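Local structure of BauA (Acinetobacter baumannii, 6HCP) at residues A247-V258 against L275-T285; G120-Y128 against A307-Y315. The protein serves as a TonB-dependent receptor that takes up iron, as ferric preacinetobactin, across the outer membrane. All coordinates share one frame; numbering follows the deposited sequence. Where two conformers were deposited one is given.

Interaction 1 (A247-V258 against L275-T285). With EDO (1,2-ethanediol), chain Z; EDO (1,2-ethanediol), chain D; EDO (1,2-ethanediol), chain B; EDO (1,2-ethanediol), chain J.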
loop_
_atom_site.group_PDB
_atom_site.type_symbol
_atom_site.label_atom_id
_atom_site.label_comp_id
_atom_site.label_asym_id
_atom_site.label_seq_id
_atom_site.Cartn_x
_atom_site.Cartn_y
_atom_site.Cartn_z
ATOM N N ALA A 247 35.364 1.045 -7.443
ATOM C CA ALA A 247 34.002 0.965 -6.850
ATOM C C ALA A 247 34.014 1.558 -5.447
ATOM O O ALA A 247 35.003 1.490 -4.722
ATOM C CB ALA A 247 33.494 -0.464 -6.841
ATOM N N LEU A 248 32.841 2.066 -5.048
ATOM C CA LEU A 248 32.591 2.534 -3.705
ATOM C C LEU A 248 31.211 2.015 -3.281
ATOM O O LEU A 248 30.288 2.012 -4.096
ATOM C CB LEU A 248 32.604 4.065 -3.686
ATOM C CG LEU A 248 32.014 4.704 -2.433
ATOM C CD1 LEU A 248 32.994 4.613 -1.278
ATOM C CD2 LEU A 248 31.635 6.156 -2.678
ATOM N N ASP A 249 31.129 1.547 -2.038
ATOM C CA ASP A 249 29.875 1.153 -1.392
ATOM C C ASP A 249 29.878 1.805 -0.013
ATOM O O ASP A 249 30.856 1.680 0.745
ATOM C CB ASP A 249 29.749 -0.375 -1.328
ATOM C CG ASP A 249 28.505 -0.876 -0.597
ATOM O OD1 ASP A 249 27.459 -0.985 -1.252
ATOM O OD2 ASP A 249 28.546 -0.946 0.639
ATOM N N HIS A 250 28.822 2.570 0.283
ATOM C CA HIS A 250 28.731 3.310 1.526
ATOM C C HIS A 250 27.289 3.274 2.036
ATOM O O HIS A 250 26.376 3.632 1.306
ATOM C CB HIS A 250 29.213 4.756 1.333
ATOM C CG HIS A 250 29.175 5.570 2.582
ATOM N ND1 HIS A 250 30.319 5.926 3.268
ATOM C CD2 HIS A 250 28.139 6.048 3.305
ATOM C CE1 HIS A 250 29.992 6.626 4.336
ATOM N NE2 HIS A 250 28.658 6.722 4.377
ATOM N N VAL A 251 27.114 2.879 3.299
ATOM C CA VAL A 251 25.797 2.882 3.936
ATOM C C VAL A 251 25.910 3.680 5.231
ATOM O O VAL A 251 26.743 3.402 6.074
ATOM C CB VAL A 251 25.253 1.473 4.231
ATOM C CG1 VAL A 251 23.851 1.540 4.837
ATOM C CG2 VAL A 251 25.272 0.593 2.996
ATOM N N ASP A 252 25.079 4.720 5.346
ATOM C CA ASP A 252 24.822 5.399 6.609
ATOM C C ASP A 252 23.570 4.766 7.219
ATOM O O ASP A 252 22.619 4.505 6.506
ATOM C CB ASP A 252 24.622 6.905 6.397
ATOM C CG ASP A 252 25.890 7.671 6.029
ATOM O OD1 ASP A 252 26.947 7.356 6.588
ATOM O OD2 ASP A 252 25.818 8.536 5.137
ATOM N N GLY A 253 23.615 4.468 8.517
ATOM C CA GLY A 253 22.596 3.667 9.156
ATOM C C GLY A 253 22.715 2.207 8.757
ATOM O O GLY A 253 21.726 1.549 8.383
ATOM N N VAL A 254 23.941 1.696 8.814
ATOM C CA VAL A 254 24.223 0.305 8.452
ATOM C C VAL A 254 23.541 -0.631 9.463
ATOM O O VAL A 254 23.482 -0.350 10.680
ATOM C CB VAL A 254 25.745 0.058 8.387
ATOM C CG1 VAL A 254 26.419 0.311 9.718
ATOM C CG2 VAL A 254 26.072 -1.351 7.904
ATOM N N THR A 255 23.046 -1.773 8.978
ATOM C CA THR A 255 22.390 -2.745 9.849
ATOM C C THR A 255 23.396 -3.841 10.250
ATOM O O THR A 255 24.029 -4.476 9.394
ATOM C CB THR A 255 21.087 -3.260 9.219
ATOM O OG1 THR A 255 20.429 -4.025 10.227
ATOM C CG2 THR A 255 21.294 -4.087 7.971
ATOM N N ARG A 256 23.574 -3.987 11.567
ATOM C CA ARG A 256 24.541 -4.912 12.190
ATOM C C ARG A 256 23.823 -6.153 12.727
ATOM O O ARG A 256 24.427 -7.231 12.874
ATOM C CB ARG A 256 25.307 -4.189 13.303
ATOM C CG ARG A 256 26.326 -5.051 14.044
ATOM C CD ARG A 256 27.430 -5.502 13.100
ATOM N NE ARG A 256 28.554 -6.145 13.772
ATOM C CZ ARG A 256 29.741 -6.392 13.205
ATOM N NH1 ARG A 256 30.015 -5.988 11.966
ATOM N NH2 ARG A 256 30.700 -6.927 13.937
ATOM N N GLY A 257 22.549 -5.991 13.104
ATOM C CA GLY A 257 21.770 -7.052 13.742
ATOM C C GLY A 257 21.952 -7.124 15.249
ATOM O O GLY A 257 22.724 -6.374 15.857
ATOM N N VAL A 258 21.176 -8.013 15.864
ATOM C CA VAL A 258 21.045 -8.071 17.297
ATOM C C VAL A 258 21.133 -9.532 17.752
ATOM O O VAL A 258 20.753 -10.466 17.036
ATOM C CB VAL A 258 19.742 -7.395 17.762
ATOM C CG1 VAL A 258 19.707 -5.935 17.327
ATOM C CG2 VAL A 258 18.510 -8.137 17.265
ATOM N N LEU A 275 15.316 0.532 11.884
ATOM C CA LEU A 275 16.752 0.323 11.966
ATOM C C LEU A 275 17.114 0.070 13.432
ATOM O O LEU A 275 16.907 0.918 14.280
ATOM C CB LEU A 275 17.482 1.556 11.437
ATOM C CG LEU A 275 19.000 1.453 11.502
ATOM C CD1 LEU A 275 19.503 0.294 10.648
ATOM C CD2 LEU A 275 19.650 2.760 11.096
ATOM N N LEU A 276 17.651 -1.113 13.715
ATOM C CA LEU A 276 17.947 -1.522 15.100
ATOM C C LEU A 276 19.430 -1.340 15.454
ATOM O O LEU A 276 19.904 -1.842 16.472
ATOM C CB LEU A 276 17.516 -2.975 15.280
ATOM C CG LEU A 276 16.009 -3.208 15.283
ATOM C CD1 LEU A 276 15.700 -4.668 15.522
ATOM C CD2 LEU A 276 15.317 -2.340 16.341
ATOM N N SER A 277 20.145 -0.594 14.620
ATOM C CA SER A 277 21.524 -0.226 14.868
ATOM C C SER A 277 21.610 1.297 14.896
ATOM O O SER A 277 20.711 1.969 14.390
ATOM C CB SER A 277 22.438 -0.828 13.780
ATOM O OG SER A 277 22.301 -2.249 13.704
ATOM N N PRO A 278 22.719 1.886 15.386
ATOM C CA PRO A 278 22.824 3.341 15.489
ATOM C C PRO A 278 22.549 4.067 14.167
ATOM O O PRO A 278 23.116 3.732 13.133
ATOM C CB PRO A 278 24.269 3.569 15.963
ATOM C CG PRO A 278 24.641 2.297 16.696
ATOM C CD PRO A 278 23.845 1.195 16.032
ATOM N N ASP A 279 21.722 5.128 14.232
ATOM C CA ASP A 279 21.412 5.942 13.073
ATOM C C ASP A 279 22.693 6.589 12.544
ATOM O O ASP A 279 22.836 6.735 11.338
ATOM C CB ASP A 279 20.290 6.972 13.337
ATOM C CG ASP A 279 20.380 7.749 14.644
ATOM O OD1 ASP A 279 21.512 7.902 15.159
ATOM O OD2 ASP A 279 19.312 8.220 15.136
ATOM N N TRP A 280 23.665 6.837 13.427
ATOM C CA TRP A 280 24.929 7.466 13.019
ATOM C C TRP A 280 25.946 6.442 12.486
ATOM O O TRP A 280 26.992 6.839 11.978
ATOM C CB TRP A 280 25.525 8.278 14.168
ATOM C CG TRP A 280 25.679 7.549 15.465
ATOM C CD1 TRP A 280 24.934 7.737 16.597
ATOM C CD2 TRP A 280 26.694 6.584 15.813
ATOM N NE1 TRP A 280 25.394 6.934 17.602
ATOM C CE2 TRP A 280 26.488 6.237 17.161
ATOM C CE3 TRP A 280 27.785 6.025 15.135
ATOM C CZ2 TRP A 280 27.292 5.318 17.827
ATOM C CZ3 TRP A 280 28.568 5.106 15.787
ATOM C CH2 TRP A 280 28.340 4.770 17.119
ATOM N N GLY A 281 25.654 5.144 12.627
ATOM C CA GLY A 281 26.620 4.090 12.228
ATOM C C GLY A 281 26.821 4.076 10.727
ATOM O O GLY A 281 25.885 4.355 9.968
ATOM N N SER A 282 28.047 3.798 10.271
ATOM C CA SER A 282 28.283 3.779 8.849
ATOM C C SER A 282 29.355 2.750 8.492
ATOM O O SER A 282 30.234 2.391 9.312
ATOM C CB SER A 282 28.626 5.136 8.305
ATOM O OG SER A 282 29.842 5.588 8.833
ATOM N N VAL A 283 29.281 2.316 7.241
ATOM C CA VAL A 283 30.258 1.428 6.665
ATOM C C VAL A 283 30.625 2.000 5.306
ATOM O O VAL A 283 29.763 2.517 4.569
ATOM C CB VAL A 283 29.731 -0.018 6.543
ATOM C CG1 VAL A 283 28.603 -0.118 5.525
ATOM C CG2 VAL A 283 30.863 -0.991 6.184
ATOM N N GLU A 284 31.894 1.841 4.938
ATOM C CA GLU A 284 32.347 2.238 3.606
ATOM C C GLU A 284 33.374 1.222 3.126
ATOM O O GLU A 284 34.301 0.903 3.885
ATOM C CB GLU A 284 32.979 3.630 3.651
ATOM C CG GLU A 284 33.638 4.030 2.353
ATOM C CD GLU A 284 34.499 5.281 2.478
ATOM O OE1 GLU A 284 35.597 5.216 3.103
ATOM O OE2 GLU A 284 34.043 6.332 2.005
ATOM N N THR A 285 33.195 0.734 1.894
ATOM C CA THR A 285 34.188 -0.131 1.254
ATOM C C THR A 285 34.567 0.475 -0.093
ATOM O O THR A 285 33.707 0.804 -0.905
ATOM C CB THR A 285 33.693 -1.574 1.107
ATOM O OG1 THR A 285 33.176 -2.019 2.360
ATOM C CG2 THR A 285 34.788 -2.538 0.709
HETATM C C1 EDO Z . 30.464 -2.515 2.830
HETATM O O1 EDO Z . 30.434 -1.101 2.528
HETATM C C2 EDO Z . 30.053 -3.306 1.623
HETATM O O2 EDO Z . 31.099 -3.262 0.635
HETATM C C1 EDO D . 32.931 4.465 7.635
HETATM O O1 EDO D . 31.885 5.299 7.153
HETATM C C2 EDO D . 33.262 4.743 9.074
HETATM O O2 EDO D . 33.738 6.090 9.202
HETATM C C1 EDO B . 12.977 3.014 12.944
HETATM O O1 EDO B . 14.384 3.156 12.828
HETATM C C2 EDO B . 12.640 3.772 14.205
HETATM O O2 EDO B . 13.910 3.816 14.868
HETATM C C1 EDO J . 33.849 -7.548 9.475
HETATM O O1 EDO J . 34.385 -8.554 10.337
HETATM C C2 EDO J . 32.530 -7.088 10.069
HETATM O O2 EDO J . 32.533 -5.680 10.339
HETATM O O HOH W 1 24.416 1.589 12.160
HETATM O O HOH W 2 20.338 -4.079 13.134
HETATM O O HOH W 3 23.232 -3.592 15.826
#
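Strand 247-252 runs antiparallel to strand 282-285 with axes 4.7 Å apart: Asp249 faces Thr285 and Val251 faces Val283 as hydrogen-bonded pairs, whereas His250 with Glu284 and Asp252 with Ser282 are non-hydrogen-bonded. Gly253 N donates to Gly281 O (2.7 Å) at the end of the pairing; the positive phi of Gly253 favours glycine there, and Val254 N adds a weak bond to the same oxygen. The His250 imidazole lies with one face over Val283 O, while its ND1 is 3.5 Å from Glu284 CB. His250 NE2 donates to Asp252 OD1 at 2.9 Å; the bond lies close to the ring plane but reaches the carboxylate from above its plane. These are adjacent strands of the TonB-dependent receptor barrel. Their opposite face, with Asp249 and Val251, turns toward the plug: both residues meet Arg129, Asp249 through a salt bridge. On this side the Val254 and Val283 side chains cross at about a right angle, CG2 of Val254 3.7 Å from CG1 of Val283. Val283 CG1 stands between its own backbone N and carbonyl carbon (chi1 67°), which aims it at this methyl. Beyond the strands, Ser277 OG accepts a hydrogen bond from Arg256 N at 3.0 Å, nearly straight (165°). Two waters on the same hydroxyl extend the link to Thr255 OG1 and to both Gly257 N and O. A third water donates to Val254 O and Pro278 O, stitching the loop to the type I turn Pro278-Gly281.

Interaction 2 (G120-Y128 against A307-Y315). With EDO (1,2-ethanediol), chain G; EDO (1,2-ethanediol), chain J.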
loop_
_atom_site.group_PDB
_atom_site.type_symbol
_atom_site.label_atom_id
_atom_site.label_comp_id
_atom_site.label_asym_id
_atom_site.label_seq_id
_atom_site.Cartn_x
_atom_site.Cartn_y
_atom_site.Cartn_z
ATOM N N GLY A 120 36.542 -15.974 -14.287
ATOM C CA GLY A 120 37.183 -17.220 -13.858
ATOM C C GLY A 120 38.306 -17.017 -12.844
ATOM O O GLY A 120 38.841 -18.006 -12.338
ATOM N N LEU A 121 38.691 -15.768 -12.569
ATOM C CA LEU A 121 39.822 -15.438 -11.686
ATOM C C LEU A 121 39.325 -14.951 -10.318
ATOM O O LEU A 121 38.549 -13.994 -10.243
ATOM C CB LEU A 121 40.676 -14.352 -12.354
ATOM C CG LEU A 121 42.044 -14.091 -11.724
ATOM C CD1 LEU A 121 42.953 -15.316 -11.843
ATOM C CD2 LEU A 121 42.718 -12.880 -12.354
ATOM N N PHE A 122 39.892 -15.515 -9.250
ATOM C CA PHE A 122 39.528 -15.168 -7.881
ATOM C C PHE A 122 40.417 -14.016 -7.380
ATOM O O PHE A 122 41.465 -13.721 -7.962
ATOM C CB PHE A 122 39.598 -16.433 -7.024
ATOM C CG PHE A 122 38.624 -17.503 -7.439
ATOM C CD1 PHE A 122 38.949 -18.431 -8.419
ATOM C CD2 PHE A 122 37.343 -17.533 -6.912
ATOM C CE1 PHE A 122 38.026 -19.366 -8.858
ATOM C CE2 PHE A 122 36.420 -18.476 -7.347
ATOM C CZ PHE A 122 36.771 -19.415 -8.289
ATOM N N GLY A 123 39.924 -13.285 -6.378
ATOM C CA GLY A 123 40.666 -12.220 -5.721
ATOM C C GLY A 123 40.596 -10.859 -6.414
ATOM O O GLY A 123 41.417 -9.968 -6.087
ATOM N N ILE A 124 39.641 -10.666 -7.339
ATOM C CA ILE A 124 39.539 -9.419 -8.130
ATOM C C ILE A 124 38.296 -8.593 -7.741
ATOM O O ILE A 124 38.307 -7.348 -7.809
ATOM C CB ILE A 124 39.517 -9.731 -9.635
ATOM C CG1 ILE A 124 40.641 -10.688 -10.036
ATOM C CG2 ILE A 124 39.535 -8.451 -10.450
ATOM C CD1 ILE A 124 42.009 -10.171 -9.647
ATOM N N THR A 125 37.190 -9.292 -7.494
ATOM C CA THR A 125 35.862 -8.695 -7.264
ATOM C C THR A 125 35.824 -7.903 -5.965
ATOM O O THR A 125 36.616 -8.116 -5.043
ATOM C CB THR A 125 34.784 -9.791 -7.269
ATOM O OG1 THR A 125 35.231 -10.870 -6.450
ATOM C CG2 THR A 125 34.470 -10.308 -8.653
ATOM N N PRO A 126 34.841 -6.988 -5.806
ATOM C CA PRO A 126 34.682 -6.263 -4.548
ATOM C C PRO A 126 34.522 -7.209 -3.353
ATOM O O PRO A 126 33.945 -8.275 -3.492
ATOM C CB PRO A 126 33.430 -5.411 -4.805
ATOM C CG PRO A 126 33.462 -5.191 -6.293
ATOM C CD PRO A 126 33.924 -6.518 -6.856
ATOM N N PHE A 127 35.060 -6.802 -2.207
ATOM C CA PHE A 127 35.238 -7.701 -1.065
ATOM C C PHE A 127 33.890 -8.147 -0.470
ATOM O O PHE A 127 33.721 -9.304 -0.160
ATOM C CB PHE A 127 36.068 -6.998 0.003
ATOM C CG PHE A 127 36.730 -7.914 1.000
ATOM C CD1 PHE A 127 37.876 -8.619 0.666
ATOM C CD2 PHE A 127 36.262 -8.010 2.302
ATOM C CE1 PHE A 127 38.546 -9.371 1.624
ATOM C CE2 PHE A 127 36.910 -8.791 3.244
ATOM C CZ PHE A 127 38.052 -9.485 2.900
ATOM N N TYR A 128 32.935 -7.221 -0.320
ATOM C CA TYR A 128 31.738 -7.485 0.492
ATOM C C TYR A 128 30.428 -7.224 -0.270
ATOM O O TYR A 128 29.389 -7.764 0.115
ATOM C CB TYR A 128 31.748 -6.632 1.757
ATOM C CG TYR A 128 32.555 -7.155 2.910
ATOM C CD1 TYR A 128 32.744 -8.512 3.128
ATOM C CD2 TYR A 128 33.184 -6.270 3.767
ATOM C CE1 TYR A 128 33.435 -8.975 4.236
ATOM C CE2 TYR A 128 33.832 -6.709 4.908
ATOM C CZ TYR A 128 34.010 -8.064 5.110
ATOM O OH TYR A 128 34.700 -8.468 6.204
ATOM N N ALA A 307 46.210 -15.680 -17.003
ATOM C CA ALA A 307 45.427 -14.599 -16.376
ATOM C C ALA A 307 46.180 -14.109 -15.142
ATOM O O ALA A 307 46.756 -14.899 -14.408
ATOM C CB ALA A 307 44.053 -15.111 -16.018
ATOM N N TYR A 308 46.261 -12.786 -14.999
ATOM C CA TYR A 308 46.833 -12.137 -13.875
ATOM C C TYR A 308 45.910 -10.991 -13.460
ATOM O O TYR A 308 45.415 -10.246 -14.308
ATOM C CB TYR A 308 48.220 -11.563 -14.194
ATOM C CG TYR A 308 48.829 -10.795 -13.047
ATOM C CD1 TYR A 308 49.382 -11.466 -11.961
ATOM C CD2 TYR A 308 48.730 -9.412 -12.968
ATOM C CE1 TYR A 308 49.896 -10.780 -10.871
ATOM C CE2 TYR A 308 49.238 -8.710 -11.882
ATOM C CZ TYR A 308 49.829 -9.398 -10.834
ATOM O OH TYR A 308 50.290 -8.743 -9.732
ATOM N N GLY A 309 45.833 -10.762 -12.152
ATOM C CA GLY A 309 45.053 -9.662 -11.632
ATOM C C GLY A 309 45.504 -9.225 -10.266
ATOM O O GLY A 309 46.222 -9.945 -9.553
ATOM N N GLN A 310 44.966 -8.077 -9.847
ATOM C CA GLN A 310 45.193 -7.540 -8.540
ATOM C C GLN A 310 43.978 -6.695 -8.135
ATOM O O GLN A 310 43.275 -6.108 -8.978
ATOM C CB GLN A 310 46.468 -6.688 -8.526
ATOM C CG GLN A 310 46.486 -5.659 -9.632
ATOM C CD GLN A 310 47.810 -4.938 -9.714
ATOM O OE1 GLN A 310 47.858 -3.717 -9.837
ATOM N NE2 GLN A 310 48.892 -5.691 -9.588
ATOM N N SER A 311 43.819 -6.515 -6.829
ATOM C CA SER A 311 42.783 -5.669 -6.332
ATOM C C SER A 311 43.189 -5.158 -4.962
ATOM O O SER A 311 44.051 -5.741 -4.295
ATOM C CB SER A 311 41.437 -6.390 -6.296
ATOM O OG SER A 311 41.425 -7.404 -5.303
ATOM N N THR A 312 42.551 -4.063 -4.552
ATOM C CA THR A 312 42.697 -3.533 -3.232
ATOM C C THR A 312 41.303 -3.266 -2.665
ATOM O O THR A 312 40.424 -2.815 -3.374
ATOM C CB THR A 312 43.527 -2.240 -3.225
ATOM O OG1 THR A 312 42.788 -1.312 -4.019
ATOM C CG2 THR A 312 44.926 -2.421 -3.778
ATOM N N THR A 313 41.183 -3.477 -1.363
ATOM C CA THR A 313 39.996 -3.199 -0.592
ATOM C C THR A 313 40.386 -2.313 0.583
ATOM O O THR A 313 41.339 -2.608 1.286
ATOM C CB THR A 313 39.367 -4.492 -0.065
ATOM O OG1 THR A 313 38.975 -5.274 -1.192
ATOM C CG2 THR A 313 38.216 -4.230 0.886
ATOM N N GLU A 314 39.599 -1.260 0.820
ATOM C CA GLU A 314 39.699 -0.471 2.032
ATOM C C GLU A 314 38.323 -0.435 2.686
ATOM O O GLU A 314 37.385 0.080 2.079
ATOM C CB GLU A 314 40.176 0.952 1.710
ATOM C CG GLU A 314 41.558 1.010 1.074
ATOM C CD GLU A 314 41.993 2.411 0.659
ATOM O OE1 GLU A 314 41.244 3.360 0.923
ATOM O OE2 GLU A 314 43.120 2.551 0.177
ATOM N N TYR A 315 38.225 -1.051 3.868
ATOM C CA TYR A 315 36.998 -1.204 4.617
ATOM C C TYR A 315 37.076 -0.359 5.876
ATOM O O TYR A 315 38.041 -0.464 6.623
ATOM C CB TYR A 315 36.766 -2.663 4.997
ATOM C CG TYR A 315 35.531 -2.924 5.818
ATOM C CD1 TYR A 315 34.290 -3.123 5.224
ATOM C CD2 TYR A 315 35.612 -3.077 7.188
ATOM C CE1 TYR A 315 33.167 -3.416 5.985
ATOM C CE2 TYR A 315 34.498 -3.374 7.962
ATOM C CZ TYR A 315 33.263 -3.519 7.360
ATOM O OH TYR A 315 32.177 -3.831 8.129
HETATM C C1 EDO G . 43.332 -17.681 -9.038
HETATM O O1 EDO G . 41.931 -17.618 -9.396
HETATM C C2 EDO G . 43.533 -17.410 -7.555
HETATM O O2 EDO G . 43.182 -18.560 -6.765
HETATM C C1 EDO J . 33.849 -7.548 9.475
HETATM O O1 EDO J . 34.385 -8.554 10.337
HETATM C C2 EDO J . 32.530 -7.088 10.069
HETATM O O2 EDO J . 32.533 -5.680 10.339
HETATM O O HOH W 4 44.105 -10.608 -6.933
#
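The first torsions set the Tyr128-Tyr315 pair: CG of Tyr128 lies beside its backbone N (chi1 -83°), CG of Tyr315 anti to its own (chi1 178°). The edge of Tyr128 is thereby brought onto the face of Tyr315 in an offset edge-to-face pair, planes 78° apart and centroids 5.2 Å apart. Tyr128 CE2 makes the closest approach, 3.5 Å from Tyr315 CE1 and toward the rim of that ring. Behind it, Phe127 CD2 sits over the centre of one Tyr128 face, so the ring is held from two directions. The two branches of Thr313, OG1 and CG2, both meet CB of Phe127, while Thr313 OG1 bonds to Asp287 and Lys345. Asp287 OD1 in turn takes Phe127 N, tying the loop backbone to the same polar cluster. The one direct hydrogen bond between the segments runs from Ser311 OG to Gly123 O (2.7 Å), the donor tilted out of the carbonyl plane. A water donates to Gly123 O as well, at 2.9 Å, and Lys345 is a further partner of the serine hydroxyl. Gly309 has no side chain, and Ile124 CD1 settles directly on the strand backbone, 3.7 Å from Gly309 CA. Leu121 splays its methyls alongside: CD2 rests 3.8 Å from Gly309 N and CD1 faces Ala307 CB at 4.3 Å. This is plug packed against barrel wall, as in other TonB-dependent receptors, with apolar contacts at one end, aromatic ones at the other and a polar middle. Within the plug, the short, weakly bonded strand 121-122 is one of the two edge strands of its sheet, next to 117-118; in the wall, strand 302-318 runs between strands 282-297 and 331-358.

The chain first lays down plug segment 120-128, then enters the barrel, and only after 178 residues does segment 307-315 return to pack against it, closing the long loop of interaction 2. Nested inside that loop, interaction 1 joins 247-258 to 275-285 across a shorter excursion of 16 residues. The two contacts do not cross. They adjoin in the barrel wall, where strands 282-297 and 302-318 are consecutive and neighbouring: Val283 CG2 packs 3.4 Å from Tyr315 CE1, and Thr285 CG2 touches Thr313 CG2. A single ethanediol bonds both Arg256 and Tyr315. Interaction 1 thus links barrel strands, while interaction 2 ties that wall to the plug.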